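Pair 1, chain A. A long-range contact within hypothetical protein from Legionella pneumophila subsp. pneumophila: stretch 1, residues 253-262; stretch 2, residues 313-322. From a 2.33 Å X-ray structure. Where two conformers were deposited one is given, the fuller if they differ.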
# COMPACT_ATOMS: atom_id res chain seq x y z
N ASP A 253 8.41 31.98 -7.58
CA ASP A 253 9.25 32.68 -8.55
C ASP A 253 9.61 31.73 -9.72
O ASP A 253 10.75 31.73 -10.20
CB ASP A 253 10.53 33.21 -7.85
CG ASP A 253 11.39 32.14 -7.17
OD1 ASP A 253 10.87 31.43 -6.28
OD2 ASP A 253 12.58 32.04 -7.52
N ALA A 254 8.64 30.92 -10.19
CA ALA A 254 8.80 29.90 -11.23
C ALA A 254 9.63 30.35 -12.44
O ALA A 254 10.56 29.63 -12.79
CB ALA A 254 7.45 29.38 -11.68
N LEU A 255 9.33 31.51 -13.07
CA LEU A 255 10.07 31.94 -14.27
C LEU A 255 11.51 32.34 -13.95
O LEU A 255 12.42 31.96 -14.70
CB LEU A 255 9.35 33.07 -15.01
CG LEU A 255 7.98 32.68 -15.60
CD1 LEU A 255 7.39 33.80 -16.41
CD2 LEU A 255 8.06 31.40 -16.42
N SER A 256 11.73 33.03 -12.82
CA SER A 256 13.05 33.45 -12.32
C SER A 256 13.88 32.23 -11.93
O SER A 256 15.06 32.16 -12.27
CB SER A 256 12.90 34.38 -11.12
OG SER A 256 12.02 35.46 -11.40
N LYS A 257 13.26 31.26 -11.22
CA LYS A 257 13.87 30.02 -10.75
C LYS A 257 14.23 29.10 -11.96
O LYS A 257 15.33 28.53 -11.96
CB LYS A 257 12.93 29.31 -9.76
CG LYS A 257 13.63 28.47 -8.71
CD LYS A 257 12.63 27.96 -7.67
CE LYS A 257 13.22 26.87 -6.79
NZ LYS A 257 12.29 26.48 -5.69
N LEU A 258 13.35 28.99 -12.99
CA LEU A 258 13.63 28.18 -14.19
C LEU A 258 14.82 28.75 -15.00
O LEU A 258 15.61 27.98 -15.55
CB LEU A 258 12.40 28.06 -15.11
CG LEU A 258 11.26 27.11 -14.75
CD1 LEU A 258 10.00 27.46 -15.54
CD2 LEU A 258 11.62 25.68 -15.03
N ALA A 259 14.93 30.10 -15.07
CA ALA A 259 16.02 30.80 -15.77
C ALA A 259 17.39 30.54 -15.09
O ALA A 259 18.41 30.57 -15.77
CB ALA A 259 15.73 32.29 -15.82
N ARG A 260 17.38 30.26 -13.77
CA ARG A 260 18.56 29.95 -12.94
C ARG A 260 19.14 28.55 -13.21
O ARG A 260 20.21 28.23 -12.68
CB ARG A 260 18.21 30.05 -11.44
CG ARG A 260 18.24 31.46 -10.86
CD ARG A 260 17.81 31.44 -9.41
NE ARG A 260 16.73 32.40 -9.16
CZ ARG A 260 15.95 32.40 -8.09
NH1 ARG A 260 16.12 31.49 -7.14
NH2 ARG A 260 15.00 33.31 -7.96
N LEU A 261 18.40 27.69 -13.95
CA LEU A 261 18.85 26.33 -14.26
C LEU A 261 19.97 26.32 -15.30
O LEU A 261 19.94 27.12 -16.23
CB LEU A 261 17.67 25.49 -14.78
CG LEU A 261 16.53 25.14 -13.80
CD1 LEU A 261 15.46 24.32 -14.51
CD2 LEU A 261 17.06 24.40 -12.57
N SER A 262 20.94 25.39 -15.16
CA SER A 262 22.01 25.22 -16.15
C SER A 262 21.40 24.64 -17.44
O SER A 262 20.28 24.14 -17.39
CB SER A 262 23.11 24.31 -15.61
OG SER A 262 22.61 23.00 -15.40
N LYS A 313 1.41 23.24 -18.96
CA LYS A 313 1.68 24.46 -18.17
C LYS A 313 3.17 24.61 -17.86
O LYS A 313 3.70 25.72 -17.95
CB LYS A 313 0.86 24.50 -16.86
CG LYS A 313 -0.58 24.90 -17.04
CD LYS A 313 -1.32 24.88 -15.71
CE LYS A 313 -2.73 25.41 -15.86
NZ LYS A 313 -3.41 25.55 -14.55
N LEU A 314 3.86 23.49 -17.53
CA LEU A 314 5.30 23.53 -17.26
C LEU A 314 6.08 23.84 -18.55
O LEU A 314 7.00 24.68 -18.51
CB LEU A 314 5.82 22.26 -16.59
CG LEU A 314 7.31 22.28 -16.14
CD1 LEU A 314 7.67 23.56 -15.37
CD2 LEU A 314 7.62 21.06 -15.28
N LEU A 315 5.69 23.23 -19.68
CA LEU A 315 6.34 23.51 -20.98
C LEU A 315 6.14 24.95 -21.39
O LEU A 315 7.04 25.54 -21.97
CB LEU A 315 5.83 22.56 -22.07
CG LEU A 315 6.34 21.12 -21.93
CD1 LEU A 315 5.44 20.14 -22.65
CD2 LEU A 315 7.83 21.01 -22.34
N SER A 316 4.96 25.52 -21.05
CA SER A 316 4.62 26.91 -21.35
C SER A 316 5.49 27.85 -20.47
O SER A 316 5.96 28.88 -20.97
CB SER A 316 3.13 27.16 -21.15
OG SER A 316 2.81 28.52 -21.41
N MSE A 317 5.73 27.48 -19.21
CA MSE A 317 6.58 28.23 -18.27
C MSE A 317 8.04 28.24 -18.72
O MSE A 317 8.69 29.29 -18.69
CB MSE A 317 6.47 27.65 -16.86
CG MSE A 317 5.29 28.15 -16.06
SE MSE A 317 5.23 27.24 -14.32
CE MSE A 317 4.09 28.51 -13.29
N ILE A 318 8.55 27.09 -19.20
CA ILE A 318 9.91 26.96 -19.71
C ILE A 318 10.08 27.89 -20.93
O ILE A 318 11.06 28.63 -21.00
CB ILE A 318 10.28 25.47 -20.01
CG1 ILE A 318 10.31 24.64 -18.71
CG2 ILE A 318 11.61 25.33 -20.78
CD1 ILE A 318 10.12 23.12 -18.92
N ASN A 319 9.07 27.93 -21.81
CA ASN A 319 9.08 28.79 -22.99
C ASN A 319 9.17 30.28 -22.62
O ASN A 319 9.85 31.03 -23.32
CB ASN A 319 7.85 28.54 -23.88
CG ASN A 319 7.90 29.28 -25.19
OD1 ASN A 319 8.92 29.31 -25.88
ND2 ASN A 319 6.81 29.92 -25.54
N GLN A 320 8.52 30.68 -21.54
CA GLN A 320 8.48 32.05 -21.03
C GLN A 320 9.70 32.39 -20.18
O GLN A 320 10.09 33.56 -20.13
CB GLN A 320 7.22 32.28 -20.17
CG GLN A 320 5.91 32.14 -20.92
CD GLN A 320 4.74 32.22 -19.98
OE1 GLN A 320 4.52 33.22 -19.30
NE2 GLN A 320 3.97 31.15 -19.93
N ALA A 321 10.26 31.41 -19.45
CA ALA A 321 11.42 31.65 -18.57
C ALA A 321 12.66 32.09 -19.34
O ALA A 321 13.36 33.01 -18.90
CB ALA A 321 11.74 30.41 -17.77
N LYS A 322 12.91 31.45 -20.49
CA LYS A 322 14.08 31.71 -21.32
C LYS A 322 13.80 32.75 -22.44
O LYS A 322 12.78 33.47 -22.35
CB LYS A 322 14.62 30.37 -21.89
CG LYS A 322 15.34 29.49 -20.83
CD LYS A 322 16.83 29.86 -20.63
CE LYS A 322 17.35 29.68 -19.22
NZ LYS A 322 17.85 28.31 -18.96
OXT LYS A 322 14.66 32.93 -23.32

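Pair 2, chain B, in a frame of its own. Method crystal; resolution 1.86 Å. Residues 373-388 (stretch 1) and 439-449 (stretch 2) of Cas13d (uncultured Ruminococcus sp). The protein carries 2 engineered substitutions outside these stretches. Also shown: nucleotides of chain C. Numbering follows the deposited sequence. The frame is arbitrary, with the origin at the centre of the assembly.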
# COMPACT_ATOMS: atom_id res chain seq x y z
N GLY B 373 0.18 -20.68 -3.49
CA GLY B 373 1.28 -20.93 -2.54
C GLY B 373 2.65 -20.84 -3.19
O GLY B 373 3.63 -21.16 -2.57
N PHE B 374 2.69 -20.43 -4.45
CA PHE B 374 3.93 -20.17 -5.21
C PHE B 374 3.61 -19.21 -6.35
O PHE B 374 2.46 -19.09 -6.70
CB PHE B 374 4.58 -21.47 -5.68
CG PHE B 374 3.63 -22.38 -6.39
CD1 PHE B 374 3.38 -22.24 -7.74
CD2 PHE B 374 2.96 -23.36 -5.70
CE1 PHE B 374 2.49 -23.07 -8.38
CE2 PHE B 374 2.07 -24.20 -6.34
CZ PHE B 374 1.84 -24.05 -7.68
N SER B 375 4.64 -18.61 -6.93
CA SER B 375 4.44 -17.60 -7.99
C SER B 375 4.40 -18.24 -9.37
O SER B 375 5.38 -18.80 -9.77
CB SER B 375 5.49 -16.55 -7.89
OG SER B 375 5.45 -15.68 -8.98
N ILE B 376 3.26 -18.16 -10.03
CA ILE B 376 3.13 -18.66 -11.42
C ILE B 376 4.02 -17.80 -12.33
O ILE B 376 4.74 -18.33 -13.14
CB ILE B 376 1.66 -18.63 -11.86
CG1 ILE B 376 0.87 -19.75 -11.18
CG2 ILE B 376 1.55 -18.69 -13.36
CD1 ILE B 376 1.27 -21.12 -11.61
N LYS B 377 4.01 -16.49 -12.10
CA LYS B 377 4.82 -15.55 -12.90
C LYS B 377 6.30 -15.91 -12.74
O LYS B 377 7.00 -15.89 -13.72
CB LYS B 377 4.56 -14.14 -12.38
CG LYS B 377 5.51 -13.06 -12.86
CD LYS B 377 5.06 -11.71 -12.39
CE LYS B 377 6.08 -10.61 -12.58
NZ LYS B 377 5.56 -9.30 -12.12
N LYS B 378 6.73 -16.24 -11.54
CA LYS B 378 8.16 -16.57 -11.36
C LYS B 378 8.51 -17.83 -12.15
O LYS B 378 9.58 -17.88 -12.71
CB LYS B 378 8.51 -16.68 -9.88
CG LYS B 378 10.00 -16.62 -9.57
CD LYS B 378 10.32 -17.03 -8.18
CE LYS B 378 10.85 -15.89 -7.34
NZ LYS B 378 12.06 -15.29 -7.95
N LEU B 379 7.62 -18.82 -12.15
CA LEU B 379 7.89 -20.07 -12.91
C LEU B 379 7.97 -19.73 -14.40
O LEU B 379 8.91 -20.16 -15.03
CB LEU B 379 6.76 -21.06 -12.65
CG LEU B 379 6.78 -21.72 -11.28
CD1 LEU B 379 5.48 -22.46 -11.03
CD2 LEU B 379 7.96 -22.65 -11.15
N ARG B 380 7.02 -18.95 -14.89
CA ARG B 380 7.02 -18.57 -16.33
C ARG B 380 8.29 -17.77 -16.63
O ARG B 380 8.90 -18.01 -17.65
CB ARG B 380 5.76 -17.77 -16.67
CG ARG B 380 5.77 -17.19 -18.07
CD ARG B 380 6.04 -15.71 -18.06
NE ARG B 380 4.95 -15.04 -17.38
CZ ARG B 380 5.01 -13.80 -16.94
NH1 ARG B 380 6.12 -13.11 -17.07
NH2 ARG B 380 3.95 -13.25 -16.38
N GLU B 381 8.66 -16.85 -15.74
CA GLU B 381 9.88 -16.04 -15.97
C GLU B 381 11.12 -16.95 -16.04
O GLU B 381 11.95 -16.70 -16.86
CB GLU B 381 10.04 -14.99 -14.88
CG GLU B 381 9.16 -13.78 -15.07
CD GLU B 381 9.21 -12.81 -13.90
OE1 GLU B 381 8.84 -11.66 -14.09
OE2 GLU B 381 9.63 -13.22 -12.81
N LYS B 382 11.23 -17.93 -15.15
CA LYS B 382 12.38 -18.85 -15.18
C LYS B 382 12.36 -19.66 -16.48
O LYS B 382 13.42 -19.90 -17.02
CB LYS B 382 12.42 -19.72 -13.93
CG LYS B 382 12.56 -18.97 -12.62
CD LYS B 382 13.74 -19.40 -11.78
CE LYS B 382 14.18 -18.37 -10.77
NZ LYS B 382 15.62 -18.05 -10.88
N MET B 383 11.18 -20.09 -16.92
CA MET B 383 11.09 -20.90 -18.16
C MET B 383 11.60 -20.06 -19.33
O MET B 383 12.35 -20.58 -20.13
CB MET B 383 9.65 -21.32 -18.45
CG MET B 383 9.14 -22.42 -17.57
SD MET B 383 7.36 -22.57 -17.58
CE MET B 383 7.09 -23.58 -19.02
N LEU B 384 11.17 -18.82 -19.42
CA LEU B 384 11.60 -17.94 -20.51
C LEU B 384 13.09 -17.60 -20.41
O LEU B 384 13.70 -17.41 -21.45
CB LEU B 384 10.73 -16.69 -20.56
CG LEU B 384 9.28 -16.97 -20.93
CD1 LEU B 384 8.55 -15.70 -21.26
CD2 LEU B 384 9.21 -17.94 -22.08
N GLU B 385 13.61 -17.42 -19.21
CA GLU B 385 15.04 -17.04 -19.08
C GLU B 385 15.96 -18.15 -19.58
O GLU B 385 16.90 -17.85 -20.28
CB GLU B 385 15.40 -16.86 -17.62
CG GLU B 385 14.92 -15.57 -17.02
CD GLU B 385 15.00 -15.56 -15.51
OE1 GLU B 385 14.23 -14.80 -14.89
OE2 GLU B 385 15.82 -16.33 -14.95
N GLU B 386 15.77 -19.35 -19.06
CA GLU B 386 16.60 -20.52 -19.44
C GLU B 386 16.29 -21.10 -20.82
O GLU B 386 17.22 -21.52 -21.48
CB GLU B 386 16.45 -21.61 -18.40
CG GLU B 386 17.11 -21.26 -17.09
CD GLU B 386 18.45 -20.55 -17.21
OE1 GLU B 386 18.54 -19.39 -16.76
OE2 GLU B 386 19.38 -21.16 -17.74
N TYR B 387 15.01 -21.24 -21.17
CA TYR B 387 14.72 -21.99 -22.41
C TYR B 387 13.96 -21.23 -23.48
O TYR B 387 14.05 -21.64 -24.62
CB TYR B 387 13.93 -23.24 -22.06
CG TYR B 387 14.40 -23.94 -20.81
CD1 TYR B 387 15.50 -24.76 -20.84
CD2 TYR B 387 13.75 -23.77 -19.61
CE1 TYR B 387 15.95 -25.40 -19.70
CE2 TYR B 387 14.18 -24.40 -18.46
CZ TYR B 387 15.28 -25.22 -18.51
OH TYR B 387 15.73 -25.86 -17.40
N GLY B 388 13.16 -20.24 -23.11
CA GLY B 388 12.32 -19.55 -24.09
C GLY B 388 12.76 -18.12 -24.28
O GLY B 388 11.92 -17.32 -24.61
N LYS B 439 15.61 -21.19 -2.62
CA LYS B 439 14.26 -20.95 -3.17
C LYS B 439 14.33 -20.73 -4.68
O LYS B 439 13.55 -21.31 -5.38
CB LYS B 439 13.62 -19.76 -2.46
CG LYS B 439 12.18 -19.50 -2.85
CD LYS B 439 11.65 -18.25 -2.24
CE LYS B 439 11.11 -18.50 -0.86
NZ LYS B 439 10.66 -17.24 -0.25
N GLU B 440 15.30 -19.94 -5.13
CA GLU B 440 15.46 -19.70 -6.59
C GLU B 440 15.74 -21.02 -7.29
O GLU B 440 15.19 -21.24 -8.35
CB GLU B 440 16.59 -18.71 -6.84
CG GLU B 440 16.27 -17.31 -6.39
CD GLU B 440 14.90 -16.82 -6.83
OE1 GLU B 440 14.77 -16.44 -8.00
OE2 GLU B 440 13.98 -16.84 -6.00
N GLY B 441 16.55 -21.88 -6.68
CA GLY B 441 16.87 -23.20 -7.25
C GLY B 441 15.63 -24.05 -7.38
O GLY B 441 15.52 -24.78 -8.33
N ILE B 442 14.74 -23.98 -6.41
CA ILE B 442 13.49 -24.78 -6.47
C ILE B 442 12.64 -24.31 -7.65
O ILE B 442 12.11 -25.14 -8.35
CB ILE B 442 12.77 -24.73 -5.12
CG1 ILE B 442 13.54 -25.51 -4.06
CG2 ILE B 442 11.35 -25.22 -5.25
CD1 ILE B 442 13.32 -25.05 -2.66
N TYR B 443 12.53 -23.00 -7.85
CA TYR B 443 11.75 -22.46 -8.98
C TYR B 443 12.41 -22.88 -10.30
O TYR B 443 11.73 -23.25 -11.22
CB TYR B 443 11.65 -20.94 -8.86
CG TYR B 443 10.49 -20.48 -8.02
CD1 TYR B 443 9.23 -20.36 -8.56
CD2 TYR B 443 10.64 -20.18 -6.68
CE1 TYR B 443 8.16 -19.95 -7.81
CE2 TYR B 443 9.58 -19.77 -5.90
CZ TYR B 443 8.33 -19.65 -6.47
OH TYR B 443 7.26 -19.25 -5.75
N ALA B 444 13.74 -22.82 -10.34
CA ALA B 444 14.48 -23.20 -11.55
C ALA B 444 14.26 -24.69 -11.86
O ALA B 444 13.97 -25.00 -13.00
CB ALA B 444 15.93 -22.86 -11.37
N ASP B 445 14.35 -25.57 -10.87
CA ASP B 445 14.15 -27.01 -11.12
C ASP B 445 12.72 -27.25 -11.63
O ASP B 445 12.55 -28.02 -12.54
CB ASP B 445 14.44 -27.86 -9.89
CG ASP B 445 15.89 -27.82 -9.46
OD1 ASP B 445 16.73 -27.47 -10.28
OD2 ASP B 445 16.16 -28.13 -8.30
N GLU B 446 11.74 -26.59 -11.03
CA GLU B 446 10.33 -26.74 -11.46
C GLU B 446 10.16 -26.24 -12.90
O GLU B 446 9.46 -26.88 -13.64
CB GLU B 446 9.37 -26.05 -10.50
CG GLU B 446 7.94 -26.46 -10.71
CD GLU B 446 7.54 -27.84 -10.23
OE1 GLU B 446 8.38 -28.54 -9.70
OE2 GLU B 446 6.38 -28.19 -10.38
N ALA B 447 10.82 -25.14 -13.25
CA ALA B 447 10.72 -24.56 -14.61
C ALA B 447 11.25 -25.57 -15.64
O ALA B 447 10.70 -25.66 -16.71
CB ALA B 447 11.48 -23.27 -14.67
N ALA B 448 12.30 -26.29 -15.28
CA ALA B 448 12.89 -27.30 -16.18
C ALA B 448 11.86 -28.39 -16.46
O ALA B 448 11.72 -28.75 -17.61
CB ALA B 448 14.11 -27.87 -15.53
N LYS B 449 11.18 -28.89 -15.44
CA LYS B 449 10.14 -29.92 -15.67
C LYS B 449 9.00 -29.32 -16.49
O LYS B 449 8.46 -30.00 -17.35
CB LYS B 449 9.61 -30.48 -14.35
CG LYS B 449 10.66 -31.03 -13.41
CD LYS B 449 10.08 -31.63 -12.17
CE LYS B 449 10.93 -31.42 -10.94
NZ LYS B 449 10.80 -32.54 -9.97
P C C 32 7.17 -18.44 -1.93
OP1 C C 32 7.87 -18.77 -3.22
OP2 C C 32 7.64 -17.29 -1.16
O5' C C 32 5.63 -18.35 -2.24
C5' C C 32 4.95 -17.14 -2.63
C4' C C 32 3.48 -17.37 -2.55
O4' C C 32 3.10 -17.53 -1.17
C3' C C 32 2.65 -16.19 -3.02
O3' C C 32 2.47 -16.23 -4.43
C2' C C 32 1.36 -16.40 -2.27
O2' C C 32 0.51 -17.36 -2.88
C1' C C 32 1.87 -16.88 -0.93
N1 C C 32 2.10 -15.78 0.03
C2 C C 32 1.00 -15.10 0.55
O2 C C 32 -0.12 -15.39 0.13
N3 C C 32 1.20 -14.13 1.47
C4 C C 32 2.43 -13.85 1.89
N4 C C 32 2.57 -12.90 2.82
C5 C C 32 3.57 -14.59 1.44
C6 C C 32 3.36 -15.53 0.52
P U C 31 9.05 -17.79 3.28
OP1 U C 31 10.37 -18.03 2.71
OP2 U C 31 8.36 -16.48 3.40
O5' U C 31 7.99 -18.58 2.41
C5' U C 31 8.30 -19.93 2.00
C4' U C 31 7.08 -20.49 1.33
O4' U C 31 6.04 -20.64 2.30
C3' U C 31 6.41 -19.65 0.24
O3' U C 31 7.14 -19.68 -0.99
C2' U C 31 5.04 -20.32 0.16
O2' U C 31 5.10 -21.53 -0.55
C1' U C 31 4.78 -20.61 1.63
N1 U C 31 4.02 -19.51 2.20
C2 U C 31 2.67 -19.52 2.00
O2 U C 31 2.11 -20.39 1.35
N3 U C 31 2.00 -18.47 2.56
C4 U C 31 2.55 -17.43 3.29
O4 U C 31 1.83 -16.52 3.70
C5 U C 31 3.96 -17.50 3.45
C6 U C 31 4.63 -18.50 2.91
P C C 33 2.77 -14.96 -5.31
OP1 C C 33 2.34 -15.28 -6.69
OP2 C C 33 4.13 -14.46 -4.99
O5' C C 33 1.78 -13.86 -4.72
C5' C C 33 0.36 -14.01 -4.83
C4' C C 33 -0.37 -12.98 -4.04
O4' C C 33 -0.19 -13.24 -2.63
C3' C C 33 0.12 -11.55 -4.20
O3' C C 33 -0.42 -10.96 -5.37
C2' C C 33 -0.41 -10.91 -2.95
O2' C C 33 -1.82 -10.71 -2.98
C1' C C 33 -0.11 -12.00 -1.93
N1 C C 33 1.24 -11.85 -1.33
C2 C C 33 1.36 -10.95 -0.27
O2 C C 33 0.36 -10.29 0.07
N3 C C 33 2.56 -10.79 0.33
C4 C C 33 3.62 -11.46 -0.12
N4 C C 33 4.77 -11.32 0.53
C5 C C 33 3.52 -12.42 -1.18
C6 C C 33 2.31 -12.59 -1.73
O HOH W 1 15.48 -24.17 -15.28

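In both pairs two helices cross at nearly the same angle and separation. The axes of helix 254-259 and helix 313-321 in pair 1 approach to 8.8 Å with a signed crossing angle of -70°; those of helix 376-386 and helix 439-449 in pair 2 approach to 8.5 Å at -68°. Fourteen central residues superpose with an RMSD of 0.5 Å over N, CA and C.

At the centre of each contact the second helix carries an alanine. Ala A321 matches Ala B447, and both direct CB toward the partner helix. In pair 1 the CB of Ala A321 lies 3.5 Å from Leu A255 O and 3.6 Å from Leu A258 CB; in pair 2 the CB of Ala B447 lies 3.7 Å from Lys B382 CB. Leu A255 and Leu B379 are also equivalent, with the same m, t rotamer. Each sets CD2 against the second helix, 3.9 Å from Gln A320 CB in pair 1 and 3.7 Å from the matching Glu B446 CB in pair 2.

The chemistry diverges around this frame. Leu A258 and Lys B382 coincide, and both point toward the other helix. Leu A258 packs against apolar side chains, its CD1 3.8 Å from Met A317 CB and its CD2 4.0 Å from Ile A318 CG1. Lys B382 instead packs its aliphatic chain as a knob among Glu B440, Tyr B443, Ala B444 and Ala B447, while its NZ makes a weak, charged hydrogen bond to Glu B440 OE1 at 3.4 Å. Glu B440 takes the place of Leu A314, whose CD1 is 4.5 Å from Leu A258 CD2, so a loose apolar contact is replaced by a salt bridge.

A second exchange involves Ala A254 and Met A317, a selenomethionine, which correspond to Lys B378 and Tyr B443. In pair 1 the long side chain reaches the small one, with Met A317 CE 3.8 Å from Ala A254 CB. In pair 2 both side chains are large and they layer: Lys B378 CD sits over the face of the Tyr B443 ring, 3.3 Å from its centroid, and the chain continues to a salt bridge between Lys B378 NZ and Glu B440 OE1 at 2.9 Å. The hydroxyl of Tyr B443 accepts a hydrogen bond from Ser B375 N (N to OH 2.9 Å) and donates one to OP1 of C32 (OH to OP1 2.6 Å), tying the helix crossing to the bound RNA.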